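Local coordinates for protein DynF (Micromonospora chersina, PDB 6UBL) that is of unknown function but belongs to the dynemicin biosynthesis pathway and forms a beta barrel with bound palmitic acid, so it may bind a hydrophobic ligand, at residues Y56-F60 and E96-V102; L146-E152 and M179-V184. All blocks are in the same frame, centred on the assembly; numbering follows the deposited sequence. Where two conformers were deposited one is given.

Contact 1: Y56-F60 and E96-V102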
loop_
_atom_site.group_PDB
_atom_site.type_symbol
_atom_site.label_atom_id
_atom_site.label_comp_id
_atom_site.label_asym_id
_atom_site.label_seq_id
_atom_site.Cartn_x
_atom_site.Cartn_y
_atom_site.Cartn_z
ATOM N N TYR A 56 4.626 -20.164 -6.953
ATOM C CA TYR A 56 4.243 -21.161 -5.966
ATOM C C TYR A 56 3.041 -20.691 -5.172
ATOM O O TYR A 56 2.974 -19.532 -4.761
ATOM C CB TYR A 56 5.412 -21.394 -5.010
ATOM C CG TYR A 56 6.706 -21.672 -5.737
ATOM C CD1 TYR A 56 6.942 -22.916 -6.288
ATOM C CD2 TYR A 56 7.677 -20.689 -5.884
ATOM C CE1 TYR A 56 8.108 -23.190 -6.963
ATOM C CE2 TYR A 56 8.857 -20.951 -6.560
ATOM C CZ TYR A 56 9.064 -22.206 -7.097
ATOM O OH TYR A 56 10.232 -22.486 -7.769
ATOM N N THR A 57 2.092 -21.596 -4.969
ATOM C CA THR A 57 0.896 -21.307 -4.199
ATOM C C THR A 57 0.949 -22.122 -2.914
ATOM O O THR A 57 1.081 -23.355 -2.961
ATOM C CB THR A 57 -0.352 -21.658 -5.005
ATOM O OG1 THR A 57 -0.369 -20.876 -6.210
ATOM C CG2 THR A 57 -1.592 -21.336 -4.192
ATOM N N VAL A 58 0.828 -21.437 -1.772
ATOM C CA VAL A 58 1.019 -22.064 -0.471
ATOM C C VAL A 58 -0.165 -21.735 0.421
ATOM O O VAL A 58 -0.574 -20.569 0.519
ATOM C CB VAL A 58 2.325 -21.616 0.203
ATOM C CG1 VAL A 58 2.523 -22.350 1.525
ATOM C CG2 VAL A 58 3.508 -21.841 -0.721
ATOM N N ALA A 59 -0.690 -22.760 1.092
ATOM C CA ALA A 59 -1.776 -22.593 2.045
ATOM C C ALA A 59 -1.203 -22.438 3.446
ATOM O O ALA A 59 -0.292 -23.174 3.846
ATOM C CB ALA A 59 -2.684 -23.825 2.008
ATOM N N PHE A 60 -1.767 -21.500 4.199
ATOM C CA PHE A 60 -1.316 -21.188 5.543
ATOM C C PHE A 60 -2.469 -21.286 6.533
ATOM O O PHE A 60 -3.627 -21.042 6.187
ATOM C CB PHE A 60 -0.782 -19.755 5.622
ATOM C CG PHE A 60 0.484 -19.524 4.863
ATOM C CD1 PHE A 60 0.467 -19.348 3.491
ATOM C CD2 PHE A 60 1.695 -19.459 5.527
ATOM C CE1 PHE A 60 1.639 -19.123 2.794
ATOM C CE2 PHE A 60 2.869 -19.243 4.838
ATOM C CZ PHE A 60 2.843 -19.070 3.469
ATOM N N GLU A 96 8.880 -26.926 -2.761
ATOM C CA GLU A 96 9.954 -26.121 -3.325
ATOM C C GLU A 96 10.469 -25.070 -2.347
ATOM O O GLU A 96 11.679 -24.831 -2.270
ATOM C CB GLU A 96 9.476 -25.454 -4.616
ATOM C CG GLU A 96 9.069 -26.434 -5.712
ATOM C CD GLU A 96 7.588 -26.773 -5.721
ATOM O OE1 GLU A 96 6.900 -26.563 -4.701
ATOM O OE2 GLU A 96 7.113 -27.279 -6.761
ATOM N N LEU A 97 9.575 -24.426 -1.602
ATOM C CA LEU A 97 9.961 -23.333 -0.721
ATOM C C LEU A 97 10.151 -23.761 0.726
ATOM O O LEU A 97 10.625 -22.957 1.534
ATOM C CB LEU A 97 8.913 -22.224 -0.787
ATOM C CG LEU A 97 8.612 -21.686 -2.184
ATOM C CD1 LEU A 97 7.572 -20.580 -2.063
ATOM C CD2 LEU A 97 9.862 -21.195 -2.879
ATOM N N GLY A 98 9.787 -24.992 1.073
ATOM C CA GLY A 98 9.875 -25.450 2.443
ATOM C C GLY A 98 8.749 -24.901 3.304
ATOM O O GLY A 98 7.740 -24.381 2.818
ATOM N N LYS A 99 8.938 -25.027 4.615
ATOM C CA LYS A 99 7.980 -24.507 5.584
ATOM C C LYS A 99 8.178 -23.005 5.740
ATOM O O LYS A 99 9.284 -22.546 6.046
ATOM C CB LYS A 99 8.185 -25.206 6.931
ATOM C CG LYS A 99 7.207 -24.823 8.027
ATOM C CD LYS A 99 7.451 -25.662 9.281
ATOM C CE LYS A 99 6.132 -26.052 9.948
ATOM N NZ LYS A 99 6.106 -27.475 10.406
ATOM N N ILE A 100 7.101 -22.248 5.547
ATOM C CA ILE A 100 7.126 -20.793 5.605
ATOM C C ILE A 100 6.348 -20.362 6.843
ATOM O O ILE A 100 5.200 -20.792 7.051
ATOM C CB ILE A 100 6.508 -20.177 4.336
ATOM C CG1 ILE A 100 7.222 -20.711 3.083
ATOM C CG2 ILE A 100 6.574 -18.651 4.386
ATOM C CD1 ILE A 100 6.525 -20.363 1.774
ATOM N N THR A 101 6.971 -19.520 7.669
ATOM C CA THR A 101 6.339 -18.986 8.867
ATOM C C THR A 101 6.241 -17.476 8.735
ATOM O O THR A 101 7.249 -16.806 8.476
ATOM C CB THR A 101 7.141 -19.371 10.121
ATOM O OG1 THR A 101 7.227 -20.787 10.218
ATOM C CG2 THR A 101 6.459 -18.819 11.373
ATOM N N VAL A 102 5.028 -16.952 8.903
ATOM C CA VAL A 102 4.750 -15.533 8.734
ATOM C C VAL A 102 4.429 -14.932 10.092
ATOM O O VAL A 102 3.537 -15.411 10.798
ATOM C CB VAL A 102 3.616 -15.302 7.726
ATOM C CG1 VAL A 102 3.440 -13.819 7.465
ATOM C CG2 VAL A 102 3.895 -16.037 6.421
#
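The carbonyl oxygen of I100 comes nearest to F60 at ring atom CE2 (3.6 Å), an oblique approach to the ring; no hydrogen bond joins residues 56-60 to 96-102. Apolar side chains make the contact instead. The edge of the F60 ring meets I100 CG2 in plane, CE2 lying 3.8 Å from that methyl, while V102 CG2 stands 3.7 Å from the same CE2. V58 CG2 fills in beyond, facing I100 CD1 at 4.2 Å. At the other end L97 CD2 sits over one face of Y56, 4.1 Å from the ring centroid and 28° off its normal, a CH-pi contact. CB and CG of E96 lie against Y56 CE1 (CB at 3.5 Å), and the bend at chi2 (93°) turns CD back toward the same ring. Cutting Y56 back to an alanine would keep CB against L97 but would probably open a gap over L97 CD2 and leave the methylenes of E96 without the ring they lie against. The axes of segments 56-60 and 100-102 approach to 9.2 Å at 56°, too far to pair; both strands pair with strand 81-92. Y56-E96 marks the more exposed end; the buried V58, F60, L97, I100 and V102 meet inside the beta barrel.

Contact 2: L146-E152 and M179-V184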
loop_
_atom_site.group_PDB
_atom_site.type_symbol
_atom_site.label_atom_id
_atom_site.label_comp_id
_atom_site.label_asym_id
_atom_site.label_seq_id
_atom_site.Cartn_x
_atom_site.Cartn_y
_atom_site.Cartn_z
ATOM N N LEU A 146 16.598 -17.945 3.965
ATOM C CA LEU A 146 16.196 -16.560 3.809
ATOM C C LEU A 146 15.051 -16.214 4.747
ATOM O O LEU A 146 14.211 -17.062 5.071
ATOM C CB LEU A 146 15.643 -16.339 2.398
ATOM C CG LEU A 146 16.504 -16.263 1.150
ATOM C CD1 LEU A 146 15.625 -16.404 -0.076
ATOM C CD2 LEU A 146 17.198 -14.917 1.149
ATOM N N LYS A 147 15.018 -14.944 5.154
ATOM C CA LYS A 147 13.842 -14.318 5.736
ATOM C C LYS A 147 13.539 -13.099 4.878
ATOM O O LYS A 147 14.448 -12.323 4.559
ATOM C CB LYS A 147 14.090 -13.845 7.178
ATOM C CG LYS A 147 13.908 -14.931 8.222
ATOM C CD LYS A 147 13.949 -14.362 9.634
ATOM C CE LYS A 147 14.482 -15.409 10.599
ATOM N NZ LYS A 147 14.593 -14.910 11.997
ATOM N N LEU A 148 12.281 -12.930 4.491
ATOM C CA LEU A 148 11.886 -11.816 3.643
ATOM C C LEU A 148 10.950 -10.880 4.396
ATOM O O LEU A 148 10.277 -11.277 5.350
ATOM C CB LEU A 148 11.187 -12.315 2.372
ATOM C CG LEU A 148 11.923 -13.393 1.569
ATOM C CD1 LEU A 148 11.165 -13.733 0.308
ATOM C CD2 LEU A 148 13.334 -12.896 1.264
ATOM N N MET A 149 10.931 -9.625 3.959
ATOM C CA MET A 149 10.057 -8.620 4.535
ATOM C C MET A 149 9.494 -7.756 3.418
ATOM O O MET A 149 9.997 -7.753 2.294
ATOM C CB MET A 149 10.817 -7.716 5.509
ATOM C CG MET A 149 12.112 -7.168 4.939
ATOM S SD MET A 149 12.820 -5.859 5.956
ATOM C CE MET A 149 11.594 -4.580 5.711
ATOM N N ASN A 150 8.454 -7.001 3.748
ATOM C CA ASN A 150 7.868 -6.028 2.835
ATOM C C ASN A 150 8.044 -4.623 3.398
ATOM O O ASN A 150 7.813 -4.383 4.586
ATOM C CB ASN A 150 6.393 -6.332 2.572
ATOM C CG ASN A 150 5.559 -6.366 3.841
ATOM O OD1 ASN A 150 5.847 -7.122 4.763
ATOM N ND2 ASN A 150 4.503 -5.545 3.885
ATOM N N ARG A 151 8.458 -3.699 2.536
ATOM C CA ARG A 151 8.473 -2.276 2.862
ATOM C C ARG A 151 7.159 -1.595 2.520
ATOM O O ARG A 151 6.738 -0.661 3.219
ATOM C CB ARG A 151 9.609 -1.569 2.119
ATOM C CG ARG A 151 10.966 -1.709 2.791
ATOM C CD ARG A 151 12.069 -0.912 2.107
ATOM N NE ARG A 151 13.291 -0.952 2.911
ATOM C CZ ARG A 151 14.493 -0.569 2.494
ATOM N NH1 ARG A 151 14.657 -0.083 1.269
ATOM N NH2 ARG A 151 15.532 -0.645 3.312
ATOM N N GLU A 152 6.532 -2.025 1.450
ATOM C CA GLU A 152 5.195 -1.593 1.110
ATOM C C GLU A 152 4.209 -2.416 1.924
ATOM O O GLU A 152 4.243 -3.653 1.847
ATOM C CB GLU A 152 5.050 -1.911 -0.369
ATOM C CG GLU A 152 3.786 -1.550 -1.024
ATOM C CD GLU A 152 3.857 -1.891 -2.492
ATOM O OE1 GLU A 152 4.939 -1.719 -3.102
ATOM O OE2 GLU A 152 2.842 -2.351 -3.030
ATOM N N MET A 179 3.772 -7.557 -5.286
ATOM C CA MET A 179 4.194 -6.896 -4.044
ATOM C C MET A 179 5.627 -7.340 -3.775
ATOM O O MET A 179 5.864 -8.552 -3.565
ATOM C CB MET A 179 3.273 -7.343 -2.895
ATOM C CG MET A 179 3.923 -7.423 -1.514
ATOM S SD MET A 179 4.168 -5.795 -0.770
ATOM C CE MET A 179 2.485 -5.182 -0.691
ATOM N N PRO A 180 6.607 -6.430 -3.736
ATOM C CA PRO A 180 7.998 -6.858 -3.533
ATOM C C PRO A 180 8.249 -7.424 -2.136
ATOM O O PRO A 180 7.759 -6.908 -1.132
ATOM C CB PRO A 180 8.814 -5.578 -3.762
ATOM C CG PRO A 180 7.875 -4.592 -4.400
ATOM C CD PRO A 180 6.497 -4.968 -3.923
ATOM N N LEU A 181 9.024 -8.502 -2.087
ATOM C CA LEU A 181 9.521 -9.098 -0.853
ATOM C C LEU A 181 11.039 -9.051 -0.849
ATOM O O LEU A 181 11.676 -9.493 -1.805
ATOM C CB LEU A 181 9.016 -10.531 -0.686
ATOM C CG LEU A 181 7.491 -10.669 -0.641
ATOM C CD1 LEU A 181 7.111 -12.144 -0.542
ATOM C CD2 LEU A 181 6.877 -9.875 0.508
ATOM N N LEU A 182 11.605 -8.478 0.206
ATOM C CA LEU A 182 13.019 -8.142 0.290
ATOM C C LEU A 182 13.726 -9.017 1.316
ATOM O O LEU A 182 13.154 -9.368 2.351
ATOM C CB LEU A 182 13.166 -6.678 0.733
ATOM C CG LEU A 182 12.338 -5.667 -0.068
ATOM C CD1 LEU A 182 12.411 -4.278 0.539
ATOM C CD2 LEU A 182 12.825 -5.675 -1.503
ATOM N N ASP A 183 14.976 -9.365 1.020
ATOM C CA ASP A 183 15.820 -10.064 1.990
ATOM C C ASP A 183 16.045 -9.153 3.195
ATOM O O ASP A 183 16.474 -8.004 3.046
ATOM C CB ASP A 183 17.159 -10.385 1.318
ATOM C CG ASP A 183 18.060 -11.292 2.147
ATOM O OD1 ASP A 183 17.872 -11.423 3.376
ATOM O OD2 ASP A 183 18.998 -11.861 1.549
ATOM N N VAL A 184 15.735 -9.656 4.395
ATOM C CA VAL A 184 15.933 -8.850 5.599
ATOM C C VAL A 184 17.386 -8.427 5.730
ATOM O O VAL A 184 17.687 -7.393 6.340
ATOM C CB VAL A 184 15.447 -9.588 6.868
ATOM C CG1 VAL A 184 13.944 -9.787 6.846
ATOM C CG2 VAL A 184 16.176 -10.918 7.024
HETATM O O HOH W 1 17.713 -13.575 4.910
HETATM O O HOH W 2 7.932 -4.278 -0.172
#
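With L182 CG turned anti to its carbonyl carbon (chi1 -50°) and R151 extended from CG to NE, the CD1 methyl of L182 reaches R151 CG at 3.7 Å, the two side chains crossing at about a right angle. This packing rides on an antiparallel beta pairing in the barrel wall. M149 and L182 form its hydrogen-bonded pair: M149 N donates to L182 O (2.8 Å) and L182 N to M149 O (2.7 Å), the second nearly straight at an N-H...O angle of 175°. V184 N continues the ladder to K147 O, and V184 CG2 packs on K147 CB at 3.6 Å. L148 and D183 make the neighbouring non-hydrogen-bonded pair, and beside it water 1 bridges K147 N and D183 OD1, which also accepts from N185 N. Beyond M149, where residues 150-152 leave the strand, the two segments diverge, E152 CA and M179 CA standing 7.5 Å apart. There R151 NH1 hydrogen-bonds to G10 O of the second subunit and E152 OE2 forms a salt bridge with R132 NH2 of the second subunit, while R151 NH2 pairs with D188 of its own chain. N150 ND2 donates to E152 O (2.8 Å) from above the carbonyl plane, and also to V135 O. Between the diverging segments, water 2 accepts from E152 N (3.1 Å) and donates to P180 O (2.8 Å).

Contacts 1 and 2 do not touch: their centres are 15 Å apart and their nearest atoms about 7 Å. Strand 129-141 connects them, pairing with strand 100-104 of contact 1 and strand 146-149 of contact 2. F139 is shared by both: the side chains of V102 and L181 touch it, and its backbone bonds to L148. A137 touches V102 and gives its N-H to N150 OD1. Measured between nearest atoms, the bound palmitic acid lies about 4 Å from the V102 side chain and about 6 Å from that of N150, so contact 1 touches the ligand through V102 and N150 of contact 2 is farther off. Contact 2 also meets the second subunit, which contact 1 does not.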